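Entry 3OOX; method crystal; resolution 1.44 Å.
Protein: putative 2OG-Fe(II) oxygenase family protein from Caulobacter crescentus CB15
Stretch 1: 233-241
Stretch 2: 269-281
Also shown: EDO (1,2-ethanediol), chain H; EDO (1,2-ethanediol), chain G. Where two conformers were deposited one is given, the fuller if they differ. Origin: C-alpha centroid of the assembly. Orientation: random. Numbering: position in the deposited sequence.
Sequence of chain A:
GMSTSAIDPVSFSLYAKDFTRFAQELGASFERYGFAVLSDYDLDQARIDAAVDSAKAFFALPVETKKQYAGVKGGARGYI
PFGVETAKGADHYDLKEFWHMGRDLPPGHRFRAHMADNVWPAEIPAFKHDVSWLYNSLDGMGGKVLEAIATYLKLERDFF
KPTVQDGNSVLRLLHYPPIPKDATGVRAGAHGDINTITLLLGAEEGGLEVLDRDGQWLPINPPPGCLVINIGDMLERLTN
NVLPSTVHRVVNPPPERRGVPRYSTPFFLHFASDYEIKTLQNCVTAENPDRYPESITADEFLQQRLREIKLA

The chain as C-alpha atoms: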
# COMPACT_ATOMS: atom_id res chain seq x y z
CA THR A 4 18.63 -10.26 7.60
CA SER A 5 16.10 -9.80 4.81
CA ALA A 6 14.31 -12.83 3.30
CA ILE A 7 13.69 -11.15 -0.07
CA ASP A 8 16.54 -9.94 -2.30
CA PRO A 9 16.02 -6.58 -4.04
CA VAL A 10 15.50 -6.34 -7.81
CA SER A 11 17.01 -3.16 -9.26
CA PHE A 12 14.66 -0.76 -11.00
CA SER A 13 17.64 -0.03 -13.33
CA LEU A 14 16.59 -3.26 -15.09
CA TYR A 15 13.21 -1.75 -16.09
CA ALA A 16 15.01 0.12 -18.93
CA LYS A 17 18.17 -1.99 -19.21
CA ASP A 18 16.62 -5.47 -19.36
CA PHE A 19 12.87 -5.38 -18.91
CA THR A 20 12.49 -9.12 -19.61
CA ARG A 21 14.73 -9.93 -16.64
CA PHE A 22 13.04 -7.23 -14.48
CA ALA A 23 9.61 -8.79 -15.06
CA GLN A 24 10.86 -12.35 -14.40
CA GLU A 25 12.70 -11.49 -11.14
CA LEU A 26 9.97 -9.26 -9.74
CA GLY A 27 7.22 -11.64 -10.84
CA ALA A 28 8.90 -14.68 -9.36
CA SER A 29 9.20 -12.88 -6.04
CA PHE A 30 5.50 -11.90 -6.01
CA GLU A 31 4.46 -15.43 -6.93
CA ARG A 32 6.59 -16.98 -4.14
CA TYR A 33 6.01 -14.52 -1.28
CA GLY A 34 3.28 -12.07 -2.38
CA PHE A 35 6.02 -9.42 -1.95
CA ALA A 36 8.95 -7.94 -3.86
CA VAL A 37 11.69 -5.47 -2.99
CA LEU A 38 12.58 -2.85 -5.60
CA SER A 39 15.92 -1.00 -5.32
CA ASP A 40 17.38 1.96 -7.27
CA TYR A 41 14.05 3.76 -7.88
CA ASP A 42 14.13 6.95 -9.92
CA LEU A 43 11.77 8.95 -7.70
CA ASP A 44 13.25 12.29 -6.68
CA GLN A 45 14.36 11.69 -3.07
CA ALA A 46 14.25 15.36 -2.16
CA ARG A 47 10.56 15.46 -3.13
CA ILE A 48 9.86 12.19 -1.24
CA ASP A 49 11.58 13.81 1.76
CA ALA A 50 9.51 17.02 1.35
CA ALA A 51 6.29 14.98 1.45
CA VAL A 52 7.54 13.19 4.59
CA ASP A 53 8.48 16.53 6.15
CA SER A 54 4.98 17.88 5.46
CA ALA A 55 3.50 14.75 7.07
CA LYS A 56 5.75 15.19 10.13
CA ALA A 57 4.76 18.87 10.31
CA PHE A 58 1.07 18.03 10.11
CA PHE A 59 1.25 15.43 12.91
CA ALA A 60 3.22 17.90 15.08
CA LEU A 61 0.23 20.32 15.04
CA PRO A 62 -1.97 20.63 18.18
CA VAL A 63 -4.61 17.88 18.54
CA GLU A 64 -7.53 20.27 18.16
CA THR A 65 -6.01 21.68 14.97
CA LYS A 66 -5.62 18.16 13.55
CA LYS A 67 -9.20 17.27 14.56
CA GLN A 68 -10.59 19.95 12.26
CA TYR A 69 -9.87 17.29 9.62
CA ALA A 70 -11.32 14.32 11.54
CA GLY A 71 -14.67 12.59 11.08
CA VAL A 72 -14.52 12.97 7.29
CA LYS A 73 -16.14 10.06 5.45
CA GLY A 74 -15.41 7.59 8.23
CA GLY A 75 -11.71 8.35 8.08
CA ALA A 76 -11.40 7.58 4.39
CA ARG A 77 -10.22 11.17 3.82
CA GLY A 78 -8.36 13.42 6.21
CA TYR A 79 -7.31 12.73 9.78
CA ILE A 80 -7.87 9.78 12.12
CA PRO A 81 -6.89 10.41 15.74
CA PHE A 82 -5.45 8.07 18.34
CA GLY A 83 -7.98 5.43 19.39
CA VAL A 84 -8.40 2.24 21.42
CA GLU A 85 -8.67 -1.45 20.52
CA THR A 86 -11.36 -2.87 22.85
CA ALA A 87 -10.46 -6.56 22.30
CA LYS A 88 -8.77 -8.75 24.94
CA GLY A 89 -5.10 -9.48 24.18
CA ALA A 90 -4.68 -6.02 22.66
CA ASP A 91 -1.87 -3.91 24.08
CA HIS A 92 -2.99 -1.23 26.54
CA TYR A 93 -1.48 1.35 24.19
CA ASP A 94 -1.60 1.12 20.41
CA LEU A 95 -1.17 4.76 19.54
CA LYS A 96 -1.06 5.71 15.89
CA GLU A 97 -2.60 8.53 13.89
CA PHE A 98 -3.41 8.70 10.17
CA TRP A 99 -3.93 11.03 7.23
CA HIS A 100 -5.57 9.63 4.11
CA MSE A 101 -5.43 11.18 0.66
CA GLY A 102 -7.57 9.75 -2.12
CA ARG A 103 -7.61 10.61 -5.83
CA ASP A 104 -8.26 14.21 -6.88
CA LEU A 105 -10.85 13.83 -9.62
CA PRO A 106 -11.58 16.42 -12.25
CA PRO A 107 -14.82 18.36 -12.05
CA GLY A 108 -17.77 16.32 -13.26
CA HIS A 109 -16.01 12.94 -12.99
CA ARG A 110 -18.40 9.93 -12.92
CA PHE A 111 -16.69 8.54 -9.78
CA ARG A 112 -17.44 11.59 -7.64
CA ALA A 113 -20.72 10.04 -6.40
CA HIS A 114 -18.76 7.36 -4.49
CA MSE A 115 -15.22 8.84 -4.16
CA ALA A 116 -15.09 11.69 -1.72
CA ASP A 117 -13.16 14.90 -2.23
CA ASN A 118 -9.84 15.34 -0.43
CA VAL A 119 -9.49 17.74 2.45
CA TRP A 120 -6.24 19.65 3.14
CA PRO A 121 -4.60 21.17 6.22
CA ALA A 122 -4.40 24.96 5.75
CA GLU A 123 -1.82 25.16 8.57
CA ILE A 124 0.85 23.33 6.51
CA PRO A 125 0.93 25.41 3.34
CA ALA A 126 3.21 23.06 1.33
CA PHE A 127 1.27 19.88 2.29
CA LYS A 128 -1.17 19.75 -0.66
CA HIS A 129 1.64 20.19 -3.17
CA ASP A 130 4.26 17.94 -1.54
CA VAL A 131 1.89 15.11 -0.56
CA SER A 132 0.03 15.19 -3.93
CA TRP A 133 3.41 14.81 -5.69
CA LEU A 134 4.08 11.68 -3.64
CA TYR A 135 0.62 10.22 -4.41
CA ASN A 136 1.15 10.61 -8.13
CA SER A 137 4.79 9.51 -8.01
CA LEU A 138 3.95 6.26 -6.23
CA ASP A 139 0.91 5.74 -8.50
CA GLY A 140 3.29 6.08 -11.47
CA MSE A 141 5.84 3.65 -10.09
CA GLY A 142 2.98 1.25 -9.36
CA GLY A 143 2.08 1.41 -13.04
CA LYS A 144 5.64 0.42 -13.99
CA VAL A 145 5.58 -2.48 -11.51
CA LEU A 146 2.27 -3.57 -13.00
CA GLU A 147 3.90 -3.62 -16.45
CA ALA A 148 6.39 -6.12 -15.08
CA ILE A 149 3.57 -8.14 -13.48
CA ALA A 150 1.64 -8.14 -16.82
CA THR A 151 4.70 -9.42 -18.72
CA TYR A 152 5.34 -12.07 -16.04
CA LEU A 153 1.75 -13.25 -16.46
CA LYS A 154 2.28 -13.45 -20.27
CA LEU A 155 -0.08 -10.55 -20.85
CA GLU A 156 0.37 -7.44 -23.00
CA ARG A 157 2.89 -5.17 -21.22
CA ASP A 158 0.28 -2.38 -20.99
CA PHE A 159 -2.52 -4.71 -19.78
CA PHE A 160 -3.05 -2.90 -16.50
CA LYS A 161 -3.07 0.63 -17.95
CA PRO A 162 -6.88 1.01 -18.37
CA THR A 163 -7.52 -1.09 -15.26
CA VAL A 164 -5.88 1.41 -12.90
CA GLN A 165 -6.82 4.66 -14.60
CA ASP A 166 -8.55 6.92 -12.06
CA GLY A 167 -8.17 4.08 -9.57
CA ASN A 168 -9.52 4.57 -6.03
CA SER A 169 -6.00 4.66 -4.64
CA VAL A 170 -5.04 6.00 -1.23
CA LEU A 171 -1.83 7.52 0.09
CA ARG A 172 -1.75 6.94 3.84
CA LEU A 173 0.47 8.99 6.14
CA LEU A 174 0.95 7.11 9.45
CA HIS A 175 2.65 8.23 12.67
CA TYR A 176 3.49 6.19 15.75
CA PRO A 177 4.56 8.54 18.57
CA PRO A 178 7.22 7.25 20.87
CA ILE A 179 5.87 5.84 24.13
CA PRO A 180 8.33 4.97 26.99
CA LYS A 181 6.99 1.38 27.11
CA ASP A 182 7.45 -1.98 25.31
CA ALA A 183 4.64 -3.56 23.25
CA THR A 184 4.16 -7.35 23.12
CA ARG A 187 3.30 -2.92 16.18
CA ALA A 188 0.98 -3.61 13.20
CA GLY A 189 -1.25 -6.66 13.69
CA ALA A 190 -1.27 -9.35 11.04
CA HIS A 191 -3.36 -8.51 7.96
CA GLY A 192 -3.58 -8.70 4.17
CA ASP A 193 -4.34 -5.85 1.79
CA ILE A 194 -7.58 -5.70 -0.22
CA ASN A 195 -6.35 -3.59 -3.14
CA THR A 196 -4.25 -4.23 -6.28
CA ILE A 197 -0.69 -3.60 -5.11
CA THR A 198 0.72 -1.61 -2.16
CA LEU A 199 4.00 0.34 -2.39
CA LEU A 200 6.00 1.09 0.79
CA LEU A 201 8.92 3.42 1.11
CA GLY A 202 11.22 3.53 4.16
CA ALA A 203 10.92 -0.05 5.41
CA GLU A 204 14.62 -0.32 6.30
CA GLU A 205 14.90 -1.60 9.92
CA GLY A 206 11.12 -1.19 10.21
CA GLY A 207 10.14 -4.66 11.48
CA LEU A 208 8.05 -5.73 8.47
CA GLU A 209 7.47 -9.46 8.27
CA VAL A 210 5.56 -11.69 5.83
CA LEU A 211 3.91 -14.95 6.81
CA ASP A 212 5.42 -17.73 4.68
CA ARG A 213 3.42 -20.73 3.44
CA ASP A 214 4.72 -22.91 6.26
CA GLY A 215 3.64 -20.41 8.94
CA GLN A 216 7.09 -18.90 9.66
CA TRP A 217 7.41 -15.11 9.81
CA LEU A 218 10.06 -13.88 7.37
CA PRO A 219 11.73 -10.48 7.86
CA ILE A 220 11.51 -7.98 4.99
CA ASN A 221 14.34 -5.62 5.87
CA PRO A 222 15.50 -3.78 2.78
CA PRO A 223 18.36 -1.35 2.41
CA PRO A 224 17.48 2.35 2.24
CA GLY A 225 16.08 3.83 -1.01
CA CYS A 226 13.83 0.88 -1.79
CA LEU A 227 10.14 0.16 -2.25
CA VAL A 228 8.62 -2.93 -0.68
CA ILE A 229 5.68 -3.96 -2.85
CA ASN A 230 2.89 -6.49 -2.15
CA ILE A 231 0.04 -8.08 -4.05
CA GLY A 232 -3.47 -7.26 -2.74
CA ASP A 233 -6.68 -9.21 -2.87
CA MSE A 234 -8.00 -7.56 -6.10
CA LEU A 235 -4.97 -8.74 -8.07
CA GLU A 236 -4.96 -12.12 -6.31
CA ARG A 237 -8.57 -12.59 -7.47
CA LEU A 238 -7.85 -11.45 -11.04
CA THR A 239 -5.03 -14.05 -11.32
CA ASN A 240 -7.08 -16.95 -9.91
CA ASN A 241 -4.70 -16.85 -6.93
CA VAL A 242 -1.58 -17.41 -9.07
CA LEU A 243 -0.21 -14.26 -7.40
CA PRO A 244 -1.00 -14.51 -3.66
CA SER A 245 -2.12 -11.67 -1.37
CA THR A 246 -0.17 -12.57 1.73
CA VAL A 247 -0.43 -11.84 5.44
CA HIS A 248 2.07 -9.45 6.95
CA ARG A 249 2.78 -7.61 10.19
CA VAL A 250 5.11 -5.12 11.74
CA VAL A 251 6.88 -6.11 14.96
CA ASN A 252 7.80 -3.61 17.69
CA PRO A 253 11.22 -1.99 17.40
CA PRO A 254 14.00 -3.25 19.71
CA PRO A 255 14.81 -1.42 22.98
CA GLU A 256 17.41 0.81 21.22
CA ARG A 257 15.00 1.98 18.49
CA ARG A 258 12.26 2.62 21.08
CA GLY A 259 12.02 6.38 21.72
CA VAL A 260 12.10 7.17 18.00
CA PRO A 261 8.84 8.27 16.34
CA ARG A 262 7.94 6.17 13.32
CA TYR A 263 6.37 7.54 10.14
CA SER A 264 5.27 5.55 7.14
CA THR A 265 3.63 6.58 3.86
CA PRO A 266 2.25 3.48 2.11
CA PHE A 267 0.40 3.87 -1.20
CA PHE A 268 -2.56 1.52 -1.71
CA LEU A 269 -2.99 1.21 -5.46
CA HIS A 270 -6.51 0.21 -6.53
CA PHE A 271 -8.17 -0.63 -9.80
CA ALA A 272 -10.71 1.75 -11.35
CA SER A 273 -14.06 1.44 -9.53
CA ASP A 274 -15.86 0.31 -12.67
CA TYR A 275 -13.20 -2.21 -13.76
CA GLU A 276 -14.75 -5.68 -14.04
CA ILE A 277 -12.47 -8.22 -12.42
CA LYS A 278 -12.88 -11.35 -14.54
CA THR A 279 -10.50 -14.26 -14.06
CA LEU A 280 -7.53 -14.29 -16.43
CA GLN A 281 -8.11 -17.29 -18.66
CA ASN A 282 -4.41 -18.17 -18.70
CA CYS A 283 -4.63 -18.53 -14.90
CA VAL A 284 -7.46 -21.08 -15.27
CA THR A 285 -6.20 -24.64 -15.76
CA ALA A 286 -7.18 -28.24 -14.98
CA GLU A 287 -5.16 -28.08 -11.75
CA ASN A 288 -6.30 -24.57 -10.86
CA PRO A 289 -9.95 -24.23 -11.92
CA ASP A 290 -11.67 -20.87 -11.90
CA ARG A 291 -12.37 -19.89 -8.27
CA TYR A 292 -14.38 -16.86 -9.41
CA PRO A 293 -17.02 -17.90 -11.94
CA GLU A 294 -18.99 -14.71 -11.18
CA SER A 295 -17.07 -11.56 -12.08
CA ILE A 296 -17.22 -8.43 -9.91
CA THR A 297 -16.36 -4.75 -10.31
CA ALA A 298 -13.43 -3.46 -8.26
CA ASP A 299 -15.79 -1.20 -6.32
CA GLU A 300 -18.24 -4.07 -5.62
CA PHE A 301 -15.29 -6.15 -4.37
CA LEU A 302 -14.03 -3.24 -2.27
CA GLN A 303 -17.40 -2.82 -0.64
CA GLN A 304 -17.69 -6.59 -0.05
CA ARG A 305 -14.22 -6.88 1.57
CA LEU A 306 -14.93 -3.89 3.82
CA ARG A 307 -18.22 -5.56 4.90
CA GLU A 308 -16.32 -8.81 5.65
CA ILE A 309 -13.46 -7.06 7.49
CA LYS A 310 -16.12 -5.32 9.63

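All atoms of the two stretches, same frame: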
# COMPACT_ATOMS: atom_id res chain seq x y z
N ASP A 233 -5.66 -8.24 -2.56
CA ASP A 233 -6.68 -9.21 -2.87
C ASP A 233 -7.29 -9.00 -4.27
O ASP A 233 -7.70 -10.01 -4.86
CB ASP A 233 -7.81 -9.15 -1.85
CG ASP A 233 -7.41 -9.66 -0.48
OD1 ASP A 233 -6.32 -10.26 -0.32
OD2 ASP A 233 -8.21 -9.44 0.44
N MSE A 234 -7.41 -7.77 -4.76
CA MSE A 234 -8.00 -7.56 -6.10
C MSE A 234 -7.17 -8.26 -7.16
O MSE A 234 -7.72 -8.89 -8.08
CB MSE A 234 -8.10 -6.06 -6.44
CG MSE A 234 -9.18 -5.31 -5.71
SE MSE A 234 -9.06 -3.38 -6.03
CE MSE A 234 -10.56 -2.80 -4.99
N LEU A 235 -5.84 -8.15 -7.07
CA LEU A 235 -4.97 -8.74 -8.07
C LEU A 235 -4.89 -10.24 -7.86
O LEU A 235 -4.84 -11.02 -8.84
CB LEU A 235 -3.60 -8.07 -8.01
CG LEU A 235 -2.53 -8.52 -8.98
CD1 LEU A 235 -3.03 -8.51 -10.44
CD2 LEU A 235 -1.27 -7.64 -8.87
N GLU A 236 -4.88 -10.69 -6.60
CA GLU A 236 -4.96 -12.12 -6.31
C GLU A 236 -6.19 -12.72 -7.00
O GLU A 236 -6.07 -13.78 -7.67
CB GLU A 236 -5.00 -12.38 -4.79
CG GLU A 236 -5.14 -13.85 -4.41
CD GLU A 236 -5.28 -14.03 -2.91
OE1 GLU A 236 -6.30 -13.57 -2.37
OE2 GLU A 236 -4.36 -14.61 -2.31
N ARG A 237 -7.33 -12.05 -6.89
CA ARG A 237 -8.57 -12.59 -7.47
C ARG A 237 -8.50 -12.60 -9.00
O ARG A 237 -8.85 -13.61 -9.64
CB ARG A 237 -9.77 -11.80 -6.98
CG ARG A 237 -11.08 -12.21 -7.64
CD ARG A 237 -12.28 -11.71 -6.88
NE ARG A 237 -13.50 -12.02 -7.63
CZ ARG A 237 -14.69 -12.23 -7.09
NH1 ARG A 237 -14.89 -12.20 -5.77
NH2 ARG A 237 -15.74 -12.48 -7.90
N LEU A 238 -7.99 -11.52 -9.58
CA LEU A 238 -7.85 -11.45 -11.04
C LEU A 238 -7.03 -12.62 -11.59
O LEU A 238 -7.36 -13.17 -12.64
CB LEU A 238 -7.24 -10.12 -11.45
CG LEU A 238 -6.96 -9.92 -12.94
CD1 LEU A 238 -8.28 -9.92 -13.74
CD2 LEU A 238 -6.17 -8.62 -13.17
N THR A 239 -5.96 -13.00 -10.88
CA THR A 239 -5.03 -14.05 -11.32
C THR A 239 -5.40 -15.45 -10.86
O THR A 239 -4.56 -16.36 -10.92
CB THR A 239 -3.58 -13.74 -10.86
OG1 THR A 239 -3.53 -13.77 -9.42
CG2 THR A 239 -3.10 -12.37 -11.37
N ASN A 240 -6.64 -15.64 -10.40
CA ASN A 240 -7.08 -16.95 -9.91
C ASN A 240 -6.10 -17.50 -8.88
O ASN A 240 -5.80 -18.71 -8.82
CB ASN A 240 -7.22 -17.96 -11.05
CG ASN A 240 -8.20 -19.06 -10.71
OD1 ASN A 240 -9.17 -18.85 -9.96
ND2 ASN A 240 -7.99 -20.24 -11.32
N ASN A 241 -5.63 -16.56 -8.05
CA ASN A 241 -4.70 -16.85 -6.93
C ASN A 241 -3.29 -17.29 -7.34
O ASN A 241 -2.51 -17.71 -6.49
CB ASN A 241 -5.36 -17.81 -5.92
CG ASN A 241 -6.55 -17.17 -5.22
OD1 ASN A 241 -7.47 -16.71 -5.86
ND2 ASN A 241 -6.51 -17.12 -3.90
N LEU A 269 -2.57 1.07 -4.09
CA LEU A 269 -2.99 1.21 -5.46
C LEU A 269 -4.17 0.31 -5.72
O LEU A 269 -4.13 -0.89 -5.40
CB LEU A 269 -1.84 0.89 -6.42
CG LEU A 269 -1.94 1.36 -7.86
CD1 LEU A 269 -0.52 1.50 -8.47
CD2 LEU A 269 -2.83 0.44 -8.70
N HIS A 270 -5.25 0.90 -6.24
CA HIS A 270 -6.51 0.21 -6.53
C HIS A 270 -6.83 0.30 -8.01
O HIS A 270 -6.44 1.25 -8.70
CB HIS A 270 -7.67 0.91 -5.85
CG HIS A 270 -7.78 0.70 -4.37
ND1 HIS A 270 -6.83 1.08 -3.43
CD2 HIS A 270 -8.81 0.18 -3.65
CE1 HIS A 270 -7.29 0.82 -2.22
NE2 HIS A 270 -8.47 0.26 -2.32
N PHE A 271 -7.59 -0.70 -8.48
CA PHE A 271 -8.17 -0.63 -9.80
C PHE A 271 -9.23 0.53 -9.85
O PHE A 271 -9.77 0.98 -8.85
CB PHE A 271 -8.91 -1.93 -10.14
CG PHE A 271 -8.04 -3.12 -10.39
CD1 PHE A 271 -6.99 -3.06 -11.28
CD2 PHE A 271 -8.31 -4.35 -9.79
CE1 PHE A 271 -6.19 -4.16 -11.53
CE2 PHE A 271 -7.54 -5.47 -10.09
CZ PHE A 271 -6.45 -5.36 -10.93
N ALA A 272 -9.54 0.96 -11.07
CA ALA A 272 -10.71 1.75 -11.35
C ALA A 272 -11.98 1.09 -10.79
O ALA A 272 -12.19 -0.12 -10.92
CB ALA A 272 -10.84 1.92 -12.87
N SER A 273 -12.83 1.91 -10.19
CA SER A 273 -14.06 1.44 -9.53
C SER A 273 -14.96 0.60 -10.43
O SER A 273 -15.52 -0.40 -9.99
CB SER A 273 -14.86 2.63 -9.05
OG SER A 273 -14.16 3.28 -8.03
N ASP A 274 -15.06 1.01 -11.69
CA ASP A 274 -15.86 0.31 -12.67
C ASP A 274 -15.17 -0.80 -13.47
O ASP A 274 -15.76 -1.35 -14.43
CB ASP A 274 -16.54 1.33 -13.62
CG ASP A 274 -15.55 2.23 -14.38
OD1 ASP A 274 -14.33 2.04 -14.21
OD2 ASP A 274 -16.02 3.09 -15.21
N TYR A 275 -13.93 -1.15 -13.09
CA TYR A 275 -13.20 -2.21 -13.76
C TYR A 275 -13.80 -3.55 -13.33
O TYR A 275 -13.89 -3.86 -12.14
CB TYR A 275 -11.73 -2.19 -13.38
CG TYR A 275 -10.95 -3.35 -13.95
CD1 TYR A 275 -10.83 -3.51 -15.31
CD2 TYR A 275 -10.29 -4.26 -13.13
CE1 TYR A 275 -10.12 -4.54 -15.85
CE2 TYR A 275 -9.57 -5.29 -13.65
CZ TYR A 275 -9.47 -5.43 -15.01
OH TYR A 275 -8.73 -6.48 -15.55
N GLU A 276 -14.24 -4.35 -14.31
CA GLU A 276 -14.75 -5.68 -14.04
C GLU A 276 -13.56 -6.63 -13.92
O GLU A 276 -12.74 -6.82 -14.85
CB GLU A 276 -15.69 -6.17 -15.15
CG GLU A 276 -16.13 -7.60 -14.90
CD GLU A 276 -17.08 -8.15 -15.97
OE1 GLU A 276 -16.60 -8.51 -17.05
OE2 GLU A 276 -18.28 -8.23 -15.71
N ILE A 277 -13.44 -7.20 -12.72
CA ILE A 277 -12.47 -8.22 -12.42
C ILE A 277 -13.05 -9.55 -12.87
O ILE A 277 -14.00 -10.07 -12.27
CB ILE A 277 -12.08 -8.27 -10.90
CG1 ILE A 277 -11.60 -6.91 -10.41
CG2 ILE A 277 -11.07 -9.38 -10.62
CD1 ILE A 277 -11.45 -6.85 -8.90
N LYS A 278 -12.47 -10.08 -13.94
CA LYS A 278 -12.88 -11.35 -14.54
C LYS A 278 -11.62 -12.21 -14.70
O LYS A 278 -10.59 -11.76 -15.21
CB LYS A 278 -13.58 -11.10 -15.88
CG LYS A 278 -13.93 -12.38 -16.63
CD LYS A 278 -14.73 -12.09 -17.89
CE LYS A 278 -15.16 -13.38 -18.57
NZ LYS A 278 -14.00 -14.20 -19.03
N THR A 279 -11.70 -13.44 -14.21
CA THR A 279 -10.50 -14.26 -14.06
C THR A 279 -9.71 -14.36 -15.35
O THR A 279 -10.27 -14.63 -16.43
CB THR A 279 -10.86 -15.68 -13.60
OG1 THR A 279 -11.86 -15.60 -12.56
CG2 THR A 279 -9.59 -16.43 -13.14
N LEU A 280 -8.40 -14.16 -15.25
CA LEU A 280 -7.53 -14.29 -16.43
C LEU A 280 -7.59 -15.74 -16.90
O LEU A 280 -7.34 -16.68 -16.15
CB LEU A 280 -6.10 -13.90 -16.10
CG LEU A 280 -5.87 -12.43 -15.71
CD1 LEU A 280 -4.43 -12.24 -15.27
CD2 LEU A 280 -6.20 -11.48 -16.86
N GLN A 281 -7.90 -15.93 -18.19
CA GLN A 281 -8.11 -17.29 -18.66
C GLN A 281 -6.83 -18.09 -18.63
O GLN A 281 -6.88 -19.30 -18.42
CB GLN A 281 -8.77 -17.32 -20.04
CG GLN A 281 -10.30 -17.17 -19.93
CD GLN A 281 -10.97 -18.37 -19.22
OE1 GLN A 281 -10.70 -19.53 -19.55
NE2 GLN A 281 -11.83 -18.07 -18.25
C1 EDO H . -7.42 -12.91 -20.60
O1 EDO H . -8.42 -13.68 -19.88
C2 EDO H . -5.95 -13.22 -20.27
O2 EDO H . -5.61 -14.62 -20.37
C1 EDO G . -19.01 -13.41 -5.87
O1 EDO G . -18.29 -13.07 -7.06
C2 EDO G . -18.07 -13.46 -4.67
O2 EDO G . -17.45 -12.18 -4.44
O HOH W 1 -11.30 -13.32 -11.02
O HOH W 2 -13.74 -12.08 -10.38

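A short helix, residues 233 to 238, packs against a segment that turns at 272-275 and then runs on past the end of the helix, and the contact is mostly apolar. It buries 626 Å² over both sides. Met-234 and Leu-238, one helical turn apart, supply much of the helix's share, with Phe-271, Ile-277 and Leu-280 as their main partners; all five are buried.

Met-234, present as selenomethionine, has its CA-to-CB bond directed toward the other stretch. With chi1 at m and both chi2 and chi3 at t in the conformer given, the chain is extended out to CE, which reaches CD2 of His-270 at 3.7 Å. Its CB lies 3.7 Å from CE2 of Phe-271 and its CG 4.2 Å from CD1 of Ile-277. The selenium sits 5.0 Å from the centroids of both the His-270 and Phe-271 rings, obliquely in each case. A long, unbranched side chain suits this place because it can touch three different residues. Phe-271, chi1 at m, offers a broad apolar ring to both Met-234 and Leu-238.

Leu-238 begins sideways, but its t, p rotamer brings its end nearer to the segment. The branched tip then spreads among several neighbours: CD2 is 4.0 Å from CZ of Phe-271, while CD1 comes within 3.3 Å of the carbonyl O of Lys-278. Both methyls lie near OH of Tyr-275, CD1 at 3.9 Å and CD2 at 4.1 Å. Its CG meets CG of Leu-280, an m, t rotamer, at 3.9 Å. Ile-277 points toward the helix, and its beta-branching lets one side chain serve two places: CG2 lies 4.0 Å from CB of Leu-238 and 4.1 Å from CG of Arg-237, whereas CD1, carried out by the m, t rotamer, reaches Met-234.

One direct hydrogen bond joins the stretches. Leu-280 N donates to Leu-238 O at 3.0 Å, nearly linearly at 171°. The chain leaves helical geometry at Thr-239, and the carbonyl just before it accepts this bond. Thr-239 directs its CB away from the segment, and chi1 at p places OG1 3.1 Å from both Leu-235 O and Glu-236 O, back along the helix. Asn-240 adopts positive phi and psi, a conformation asparagine tolerates comparatively well; its CB packs 3.5 Å from CG2 of Thr-279.

Water completes the polar side. Water 1 donates to Arg-237 O and to Thr-279 OG1, each at 2.8 Å; water 2 accepts from Arg-237 NE and donates to Ile-277 O, again 2.8 Å each. The extended Arg-237 chain, t through chi3, lays methylenes near Ile-277 and carries its charged end outward, where NH1 and NH2 donate to O2 and O1 of an ethanediol (chain G) at 2.9 and 2.7 Å.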